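PDB 2AFB: 2-keto-3-deoxygluconate kinase from Thermotoga maritima, which probably phosphorylates 2-keto-3-deoxygluconate (2-dehydro-3-deoxygluconate) at the expense of ATP, as a carbohydrate kinase of the pfkB family. Local coordinates for residues 128-133 with 156-161; 134-139 with 163-168; 142-147 with 191-196. All blocks are in the same frame, centred on the assembly; numbering follows the deposited sequence.

Contact 1 of 3, residues 128-133 with 156-161; sequences EDFDWE and PLILED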
loop_
_atom_site.group_PDB
_atom_site.type_symbol
_atom_site.label_atom_id
_atom_site.label_comp_id
_atom_site.label_asym_id
_atom_site.label_seq_id
_atom_site.Cartn_x
_atom_site.Cartn_y
_atom_site.Cartn_z
ATOM N N GLU A 128 26.112 -0.851 -35.385
ATOM C CA GLU A 128 27.234 -0.057 -34.874
ATOM C C GLU A 128 27.100 0.270 -33.401
ATOM O O GLU A 128 28.050 0.758 -32.772
ATOM C CB GLU A 128 27.383 1.252 -35.668
ATOM N N ASP A 129 25.929 -0.010 -32.835
ATOM C CA ASP A 129 25.686 0.262 -31.410
ATOM C C ASP A 129 26.510 -0.602 -30.486
ATOM O O ASP A 129 26.637 -0.247 -29.326
ATOM C CB ASP A 129 24.183 0.148 -31.079
ATOM C CG ASP A 129 23.354 1.280 -31.728
ATOM O OD1 ASP A 129 23.930 2.314 -32.062
ATOM O OD2 ASP A 129 22.125 1.150 -31.909
ATOM N N PHE A 130 27.084 -1.691 -31.020
ATOM C CA PHE A 130 27.743 -2.754 -30.242
ATOM C C PHE A 130 29.091 -3.172 -30.819
ATOM O O PHE A 130 29.183 -3.516 -32.000
ATOM C CB PHE A 130 26.855 -4.014 -30.184
ATOM C CG PHE A 130 25.485 -3.739 -29.722
ATOM C CD1 PHE A 130 25.238 -3.446 -28.365
ATOM C CD2 PHE A 130 24.421 -3.733 -30.614
ATOM C CE1 PHE A 130 23.943 -3.155 -27.911
ATOM C CE2 PHE A 130 23.121 -3.437 -30.174
ATOM C CZ PHE A 130 22.881 -3.137 -28.808
ATOM N N ASP A 131 30.103 -3.178 -29.949
ATOM C CA ASP A 131 31.479 -3.497 -30.281
ATOM C C ASP A 131 31.744 -4.881 -29.747
ATOM O O ASP A 131 32.103 -5.042 -28.580
ATOM C CB ASP A 131 32.424 -2.481 -29.630
ATOM C CG ASP A 131 33.851 -2.627 -30.101
ATOM O OD1 ASP A 131 34.180 -3.652 -30.741
ATOM O OD2 ASP A 131 34.649 -1.700 -29.826
ATOM N N TRP A 132 31.526 -5.877 -30.599
ATOM C CA TRP A 132 31.478 -7.253 -30.145
ATOM C C TRP A 132 32.836 -7.763 -29.766
ATOM O O TRP A 132 32.958 -8.573 -28.853
ATOM C CB TRP A 132 30.804 -8.164 -31.176
ATOM C CG TRP A 132 29.320 -7.893 -31.225
ATOM C CD1 TRP A 132 28.625 -7.299 -32.242
ATOM C CD2 TRP A 132 28.367 -8.163 -30.196
ATOM N NE1 TRP A 132 27.294 -7.198 -31.906
ATOM C CE2 TRP A 132 27.120 -7.706 -30.648
ATOM C CE3 TRP A 132 28.447 -8.752 -28.920
ATOM C CZ2 TRP A 132 25.955 -7.863 -29.900
ATOM C CZ3 TRP A 132 27.303 -8.880 -28.178
ATOM C CH2 TRP A 132 26.070 -8.444 -28.667
ATOM N N GLU A 133 33.860 -7.239 -30.431
ATOM C CA GLU A 133 35.233 -7.529 -30.084
ATOM C C GLU A 133 35.585 -7.077 -28.684
ATOM O O GLU A 133 36.399 -7.704 -28.045
ATOM C CB GLU A 133 36.205 -6.847 -31.083
ATOM C CG GLU A 133 36.155 -7.414 -32.493
ATOM C CD GLU A 133 36.771 -8.819 -32.588
ATOM O OE1 GLU A 133 37.436 -9.243 -31.610
ATOM O OE2 GLU A 133 36.581 -9.488 -33.634
ATOM N N PRO A 156 18.671 -9.558 -36.187
ATOM C CA PRO A 156 19.310 -10.794 -36.662
ATOM C C PRO A 156 20.742 -10.579 -37.101
ATOM O O PRO A 156 21.582 -11.415 -36.859
ATOM C CB PRO A 156 18.414 -11.229 -37.816
ATOM C CG PRO A 156 17.063 -10.613 -37.492
ATOM C CD PRO A 156 17.450 -9.246 -36.953
ATOM N N LEU A 157 21.020 -9.440 -37.721
ATOM C CA LEU A 157 22.371 -9.125 -38.105
ATOM C C LEU A 157 23.243 -8.829 -36.901
ATOM O O LEU A 157 24.406 -9.190 -36.895
ATOM C CB LEU A 157 22.405 -7.966 -39.100
ATOM C CG LEU A 157 21.801 -8.190 -40.490
ATOM C CD1 LEU A 157 22.121 -6.998 -41.398
ATOM C CD2 LEU A 157 22.311 -9.469 -41.164
ATOM N N ILE A 158 22.701 -8.138 -35.908
ATOM C CA ILE A 158 23.431 -7.885 -34.669
ATOM C C ILE A 158 23.837 -9.195 -33.958
ATOM O O ILE A 158 24.965 -9.306 -33.449
ATOM C CB ILE A 158 22.631 -7.011 -33.693
ATOM C CG1 ILE A 158 22.438 -5.622 -34.287
ATOM C CG2 ILE A 158 23.379 -6.916 -32.350
ATOM C CD1 ILE A 158 21.385 -4.754 -33.637
ATOM N N LEU A 159 22.922 -10.169 -33.913
ATOM C CA LEU A 159 23.253 -11.473 -33.304
ATOM C C LEU A 159 24.294 -12.218 -34.092
ATOM O O LEU A 159 25.175 -12.848 -33.512
ATOM C CB LEU A 159 22.030 -12.374 -33.131
ATOM C CG LEU A 159 21.515 -12.223 -31.713
ATOM C CD1 LEU A 159 20.040 -12.680 -31.578
ATOM C CD2 LEU A 159 22.496 -12.982 -30.777
ATOM N N GLU A 160 24.170 -12.161 -35.418
ATOM C CA GLU A 160 25.148 -12.807 -36.270
ATOM C C GLU A 160 26.522 -12.216 -36.066
ATOM O O GLU A 160 27.510 -12.960 -36.064
ATOM C CB GLU A 160 24.757 -12.717 -37.742
ATOM C CG GLU A 160 25.496 -13.751 -38.581
ATOM C CD GLU A 160 25.034 -13.798 -40.022
ATOM O OE1 GLU A 160 25.493 -14.709 -40.739
ATOM O OE2 GLU A 160 24.227 -12.940 -40.437
ATOM N N ASP A 161 26.585 -10.890 -35.932
ATOM C CA ASP A 161 27.845 -10.189 -35.593
ATOM C C ASP A 161 28.412 -10.770 -34.313
ATOM O O ASP A 161 29.581 -11.127 -34.262
ATOM C CB ASP A 161 27.657 -8.686 -35.354
ATOM C CG ASP A 161 27.399 -7.885 -36.632
ATOM O OD1 ASP A 161 27.731 -8.361 -37.738
ATOM O OD2 ASP A 161 26.839 -6.766 -36.528
HETATM O O HOH W 1 26.389 -5.513 -34.024
#

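Contact 2 of 3, residues 134-139 with 163-168; sequences KILDGA and LKVANE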
loop_
_atom_site.group_PDB
_atom_site.type_symbol
_atom_site.label_atom_id
_atom_site.label_comp_id
_atom_site.label_asym_id
_atom_site.label_seq_id
_atom_site.Cartn_x
_atom_site.Cartn_y
_atom_site.Cartn_z
ATOM N N LYS A 134 35.038 -5.945 -28.235
ATOM C CA LYS A 134 35.292 -5.414 -26.874
ATOM C C LYS A 134 34.442 -6.186 -25.843
ATOM O O LYS A 134 34.939 -6.701 -24.833
ATOM C CB LYS A 134 34.998 -3.898 -26.851
ATOM C CG LYS A 134 35.165 -3.171 -25.513
ATOM N N ILE A 135 33.155 -6.292 -26.149
ATOM C CA ILE A 135 32.195 -7.003 -25.339
ATOM C C ILE A 135 32.661 -8.432 -24.998
ATOM O O ILE A 135 32.632 -8.832 -23.827
ATOM C CB ILE A 135 30.802 -7.050 -26.042
ATOM C CG1 ILE A 135 30.150 -5.673 -26.066
ATOM C CG2 ILE A 135 29.828 -8.054 -25.353
ATOM C CD1 ILE A 135 28.999 -5.560 -27.109
ATOM N N LEU A 136 33.068 -9.200 -26.004
ATOM C CA LEU A 136 33.334 -10.627 -25.787
ATOM C C LEU A 136 34.794 -10.924 -25.453
ATOM O O LEU A 136 35.143 -12.076 -25.178
ATOM C CB LEU A 136 32.848 -11.465 -26.970
ATOM C CG LEU A 136 31.341 -11.467 -27.192
ATOM C CD1 LEU A 136 30.984 -11.953 -28.605
ATOM C CD2 LEU A 136 30.639 -12.305 -26.172
ATOM N N ASP A 137 35.633 -9.892 -25.435
ATOM C CA ASP A 137 37.002 -10.075 -25.007
ATOM C C ASP A 137 36.990 -10.741 -23.635
ATOM O O ASP A 137 36.361 -10.252 -22.691
ATOM C CB ASP A 137 37.770 -8.766 -24.977
ATOM C CG ASP A 137 39.278 -8.978 -24.770
ATOM O OD1 ASP A 137 39.912 -9.572 -25.673
ATOM O OD2 ASP A 137 39.821 -8.553 -23.714
ATOM N N GLY A 138 37.646 -11.892 -23.539
ATOM C CA GLY A 138 37.781 -12.593 -22.263
ATOM C C GLY A 138 36.548 -13.343 -21.777
ATOM O O GLY A 138 36.556 -13.872 -20.675
ATOM N N ALA A 139 35.472 -13.365 -22.576
ATOM C CA ALA A 139 34.219 -14.025 -22.180
ATOM C C ALA A 139 34.373 -15.548 -22.185
ATOM O O ALA A 139 34.946 -16.105 -23.103
ATOM C CB ALA A 139 33.049 -13.611 -23.118
ATOM N N LEU A 163 27.844 -13.614 -32.869
ATOM C CA LEU A 163 28.119 -15.044 -32.904
ATOM C C LEU A 163 29.406 -15.343 -33.693
ATOM O O LEU A 163 30.138 -16.291 -33.406
ATOM C CB LEU A 163 26.938 -15.760 -33.534
ATOM C CG LEU A 163 25.680 -15.874 -32.706
ATOM C CD1 LEU A 163 24.490 -16.345 -33.563
ATOM C CD2 LEU A 163 25.937 -16.817 -31.548
ATOM N N LYS A 164 29.663 -14.539 -34.711
ATOM C CA LYS A 164 30.902 -14.657 -35.453
ATOM C C LYS A 164 32.089 -14.330 -34.568
ATOM O O LYS A 164 33.080 -15.023 -34.603
ATOM C CB LYS A 164 30.899 -13.740 -36.660
ATOM C CG LYS A 164 30.062 -14.279 -37.806
ATOM C CD LYS A 164 30.231 -13.411 -39.031
ATOM C CE LYS A 164 29.189 -13.693 -40.114
ATOM N NZ LYS A 164 28.944 -12.445 -40.931
ATOM N N VAL A 165 32.010 -13.273 -33.777
ATOM C CA VAL A 165 33.087 -12.993 -32.813
ATOM C C VAL A 165 33.239 -14.066 -31.725
ATOM O O VAL A 165 34.342 -14.467 -31.363
ATOM C CB VAL A 165 32.874 -11.645 -32.141
ATOM C CG1 VAL A 165 33.957 -11.388 -31.065
ATOM C CG2 VAL A 165 32.894 -10.543 -33.215
ATOM N N ALA A 166 32.131 -14.503 -31.170
ATOM C CA ALA A 166 32.162 -15.585 -30.213
ATOM C C ALA A 166 32.928 -16.745 -30.812
ATOM O O ALA A 166 33.767 -17.325 -30.174
ATOM C CB ALA A 166 30.762 -16.014 -29.893
ATOM N N ASN A 167 32.624 -17.087 -32.055
ATOM C CA ASN A 167 33.246 -18.231 -32.716
ATOM C C ASN A 167 34.713 -17.974 -32.967
ATOM O O ASN A 167 35.517 -18.868 -32.798
ATOM C CB ASN A 167 32.542 -18.513 -34.034
ATOM C CG ASN A 167 33.142 -19.676 -34.785
ATOM O OD1 ASN A 167 33.177 -20.799 -34.282
ATOM N ND2 ASN A 167 33.577 -19.424 -36.008
ATOM N N GLU A 168 35.053 -16.757 -33.389
ATOM C CA GLU A 168 36.462 -16.367 -33.552
ATOM C C GLU A 168 37.220 -16.524 -32.234
ATOM O O GLU A 168 38.341 -16.992 -32.231
ATOM C CB GLU A 168 36.566 -14.914 -34.049
ATOM C CG GLU A 168 37.939 -14.219 -33.873
ATOM C CD GLU A 168 37.820 -12.678 -33.841
ATOM O OE1 GLU A 168 36.838 -12.111 -34.412
ATOM O OE2 GLU A 168 38.707 -12.045 -33.211
#

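Contact 3 of 3, residues 142-147 with 191-196; sequences FHFSGI and KVMIPF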
loop_
_atom_site.group_PDB
_atom_site.type_symbol
_atom_site.label_atom_id
_atom_site.label_comp_id
_atom_site.label_asym_id
_atom_site.label_seq_id
_atom_site.Cartn_x
_atom_site.Cartn_y
_atom_site.Cartn_z
ATOM N N PHE A 142 28.589 -16.890 -23.878
ATOM C CA PHE A 142 27.618 -16.017 -24.531
ATOM C C PHE A 142 26.264 -16.725 -24.704
ATOM O O PHE A 142 26.165 -17.851 -25.217
ATOM C CB PHE A 142 28.111 -15.560 -25.889
ATOM C CG PHE A 142 27.167 -14.653 -26.578
ATOM C CD1 PHE A 142 26.948 -13.394 -26.105
ATOM C CD2 PHE A 142 26.442 -15.083 -27.683
ATOM C CE1 PHE A 142 26.057 -12.553 -26.754
ATOM C CE2 PHE A 142 25.530 -14.235 -28.318
ATOM C CZ PHE A 142 25.364 -12.981 -27.875
ATOM N N HIS A 143 25.242 -16.043 -24.247
ATOM C CA HIS A 143 23.871 -16.541 -24.247
ATOM C C HIS A 143 22.891 -15.601 -24.967
ATOM O O HIS A 143 22.937 -14.397 -24.747
ATOM C CB HIS A 143 23.381 -16.789 -22.807
ATOM C CG HIS A 143 21.988 -17.303 -22.762
ATOM N ND1 HIS A 143 21.670 -18.591 -23.123
ATOM C CD2 HIS A 143 20.814 -16.673 -22.507
ATOM C CE1 HIS A 143 20.362 -18.750 -23.030
ATOM N NE2 HIS A 143 19.819 -17.588 -22.693
ATOM N N PHE A 144 22.013 -16.167 -25.820
ATOM C CA PHE A 144 20.922 -15.415 -26.478
ATOM C C PHE A 144 19.697 -16.290 -26.513
ATOM O O PHE A 144 19.797 -17.502 -26.236
ATOM C CB PHE A 144 21.270 -14.907 -27.916
ATOM C CG PHE A 144 21.430 -16.005 -28.969
ATOM C CD1 PHE A 144 22.573 -16.807 -29.006
ATOM C CD2 PHE A 144 20.454 -16.205 -29.937
ATOM C CE1 PHE A 144 22.709 -17.795 -29.975
ATOM C CE2 PHE A 144 20.569 -17.173 -30.871
ATOM C CZ PHE A 144 21.697 -17.980 -30.897
ATOM N N SER A 145 18.531 -15.671 -26.788
ATOM C CA SER A 145 17.310 -16.436 -26.997
ATOM C C SER A 145 16.589 -16.082 -28.300
ATOM O O SER A 145 16.797 -14.997 -28.867
ATOM C CB SER A 145 16.369 -16.268 -25.826
ATOM O OG SER A 145 15.413 -15.280 -26.114
ATOM N N GLY A 146 15.722 -16.990 -28.759
ATOM C CA GLY A 146 14.929 -16.775 -30.001
ATOM C C GLY A 146 13.864 -15.665 -29.948
ATOM O O GLY A 146 13.223 -15.319 -30.950
ATOM N N ILE A 147 13.658 -15.099 -28.773
ATOM C CA ILE A 147 12.794 -13.951 -28.654
ATOM C C ILE A 147 13.388 -12.762 -29.397
ATOM O O ILE A 147 12.650 -11.951 -29.946
ATOM C CB ILE A 147 12.579 -13.595 -27.176
ATOM C CG1 ILE A 147 11.524 -14.530 -26.589
ATOM C CG2 ILE A 147 12.108 -12.155 -27.013
ATOM C CD1 ILE A 147 11.684 -14.746 -25.146
ATOM N N LYS A 191 13.595 -20.256 -40.631
ATOM C CA LYS A 191 14.467 -19.674 -41.657
ATOM C C LYS A 191 15.659 -18.956 -40.991
ATOM O O LYS A 191 16.767 -19.031 -41.481
ATOM C CB LYS A 191 13.698 -18.727 -42.610
ATOM C CG LYS A 191 13.446 -19.280 -44.055
ATOM C CD LYS A 191 12.164 -20.174 -44.210
ATOM C CE LYS A 191 12.357 -21.649 -43.744
ATOM N NZ LYS A 191 11.153 -22.216 -43.033
ATOM N N VAL A 192 15.415 -18.296 -39.865
ATOM C CA VAL A 192 16.417 -17.501 -39.148
ATOM C C VAL A 192 17.246 -18.290 -38.119
ATOM O O VAL A 192 18.462 -18.100 -37.982
ATOM C CB VAL A 192 15.722 -16.295 -38.394
ATOM C CG1 VAL A 192 16.718 -15.545 -37.511
ATOM C CG2 VAL A 192 15.078 -15.329 -39.422
HETATM N N MSE A 193 16.590 -19.161 -37.375
HETATM C CA MSE A 193 17.255 -19.802 -36.257
HETATM C C MSE A 193 18.105 -21.011 -36.646
HETATM O O MSE A 193 19.058 -21.344 -35.961
HETATM C CB MSE A 193 16.213 -20.218 -35.254
HETATM C CG MSE A 193 15.465 -19.018 -34.695
HETATM SE SE MSE A 193 16.646 -17.957 -33.418
HETATM C CE MSE A 193 16.730 -19.298 -31.839
ATOM N N ILE A 194 17.736 -21.700 -37.710
ATOM C CA ILE A 194 18.449 -22.919 -38.081
ATOM C C ILE A 194 19.869 -22.550 -38.448
ATOM O O ILE A 194 20.784 -23.125 -37.887
ATOM C CB ILE A 194 17.683 -23.756 -39.143
ATOM C CG1 ILE A 194 16.648 -24.598 -38.413
ATOM C CG2 ILE A 194 18.627 -24.664 -39.969
ATOM C CD1 ILE A 194 15.468 -25.071 -39.240
ATOM N N PRO A 195 20.069 -21.538 -39.318
ATOM C CA PRO A 195 21.452 -21.096 -39.541
ATOM C C PRO A 195 22.259 -20.748 -38.294
ATOM O O PRO A 195 23.419 -21.061 -38.239
ATOM C CB PRO A 195 21.291 -19.873 -40.453
ATOM C CG PRO A 195 20.070 -20.190 -41.236
ATOM C CD PRO A 195 19.131 -20.780 -40.159
ATOM N N PHE A 196 21.636 -20.165 -37.272
ATOM C CA PHE A 196 22.377 -19.826 -36.063
ATOM C C PHE A 196 22.843 -21.063 -35.287
ATOM O O PHE A 196 23.765 -20.985 -34.479
ATOM C CB PHE A 196 21.538 -18.938 -35.139
ATOM C CG PHE A 196 21.283 -17.537 -35.655
ATOM C CD1 PHE A 196 22.189 -16.867 -36.483
ATOM C CD2 PHE A 196 20.150 -16.867 -35.264
ATOM C CE1 PHE A 196 21.939 -15.566 -36.929
ATOM C CE2 PHE A 196 19.889 -15.562 -35.714
ATOM C CZ PHE A 196 20.784 -14.915 -36.537
#

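Contact 1 of 3, residues 128-133 with 156-161
Trp132 lays its indole against helix 155-169 and meets Ile158 and Asp161 there. Its CG stands anti to the carbonyl carbon, beside the backbone N (chi1 -72°), and the five-membered ring then meets Asp161 through CD1. This CD1 lies 3.5 Å from Asp161 CB, and the ring and carboxylate planes are 55° apart. Ile158 reaches the indole at its edge, in the ring plane, with its branch methyl: CG2 is 3.7 Å from Trp132 CZ2. The same methyl lies 3.8 Å from Phe130 CD2, so one methyl serves both rings. Trp132 NE1 donates to a water at 2.9 Å, and that water donates in turn to Asp161 OD2 at 2.8 Å. Asp161 OD1 forms a salt bridge with Arg127. With an alanine here the indole is gone, which would probably open a gap beside Ile158 CG2 and Asp161 CB and leave the bridging water without its indole N-H. Within its own segment, Phe130 CB sits over one face of the indole. Phe18 of strand 14-18 meets both aromatic rings edge-to-face, and Val64 of strand 60-67 touches both. The contact thus joins the start of helix 132-135 to helix 155-169, with the central sheet beside them.

Contact 2 of 3, residues 134-139 with 163-168
Leu136 meets Val165 and Ala166 across this contact, and the whole of it is apolar packing. One methyl does the touching. Leu136 CD1 lies 3.9 Å from Val165 CG1 and 4.3 Å from Ala166 CB. It also comes to 3.8 Å from the backbone N of Ala166, so it rests against the helix surface. Leu136 CG is anti to the carbonyl carbon (chi1 -65°), and CD1 is the branch that then lies on the helix. Val165 has CG1 anti to its backbone N (chi1 177°), and this puts that methyl next to Leu136. Ala166 is small, consistent with the leucine's close approach to the helix backbone. The other leucine methyl, CD2, packs on Phe142 of strand 139-145, and Ala166 touches Val173 of strand 172-176. In the ribokinase-like alpha/beta fold, helix 155-169 is the crossover between these two parallel neighbours, a beta-alpha-beta unit. Leu136 lies between the unit's first strand and its helix, and also touches Val16 of strand 14-18.

Backbone bonds shape residues 134-139. A type II beta turn runs from Leu136 to Ala139, closed by Ala139 N to Leu136 O at 2.9 Å. Gly138 takes the positive phi (76°) that this turn calls for. The turn leads the chain from helix 132-135 into strand 139-145. A polar link reaches it: Lys14 NZ donates to Asp137 O.

Contact 3 of 3, residues 142-147 with 191-196
Met193, a selenomethionine in this crystal, bends over Gly146, just past the end of strand 139-145. Strand 139-145 is an inner, parallel strand of the central sheet in the ribokinase-like alpha/beta fold. Helix 186-196 packs against the sheet and supplies Met193 and Phe196. In Met193, CB does not point straight at residues 142-147, and neither CB nor CG comes close to them. CG is anti to the carbonyl carbon (chi1 -62°). Two further bends, at chi2 (-73°) and chi3 (-70°), then curl the side chain round and bring its end to Gly146. The selenium, SE, is the first atom to arrive, 4.0 Å from Gly146 CA. The terminal methyl comes nearer still, with CE 3.6 Å from Gly146 CA and 4.0 Å from Gly146 N. A beta carbon at position 146 would fall very close to this methyl, so the bare glycine leaves room for it. Met193 also touches Cys175 of strand 172-176 and Trp184.

Phe144 adds looser apolar packing. Its CE2 lies 4.5 Å from Met193 CE, and its CZ lies 4.4 Å from Phe196 CB. Leu159 and Leu163 of helix 155-169 also touch Phe144, and Leu163 reaches Phe196 as well. Phe196 has the carbonyl oxygen of Val192 over one face of its ring. Just past the strand the chain makes an ST turn: Ser145 OG accepts from Ile147 N at 3.2 Å, and the same OG is hydrogen-bonded to Glu47 OE2.

Overall arrangement
All three contacts lie in the alpha/beta part of the pfkB fold. Contacts 1 and 2 share helices 132-135 and 155-169, and their centres are about 10 Å apart. Contact 3 uses strand 139-145 and helix 186-196; its centre is about 14 Å from that of contact 1 and about 16 Å from that of contact 2. Along the chain the first segments of all three come before any of the second ones, so the contacts interleave. Phe130 CB packs on Ile135 CD1 between contacts 1 and 2, and Pro156 O and Glu160 CB pack on the Phe196 ring between contacts 1 and 3. Helix 155-169 thus ties the helices on this side of the sheet to strand 139-145 within it.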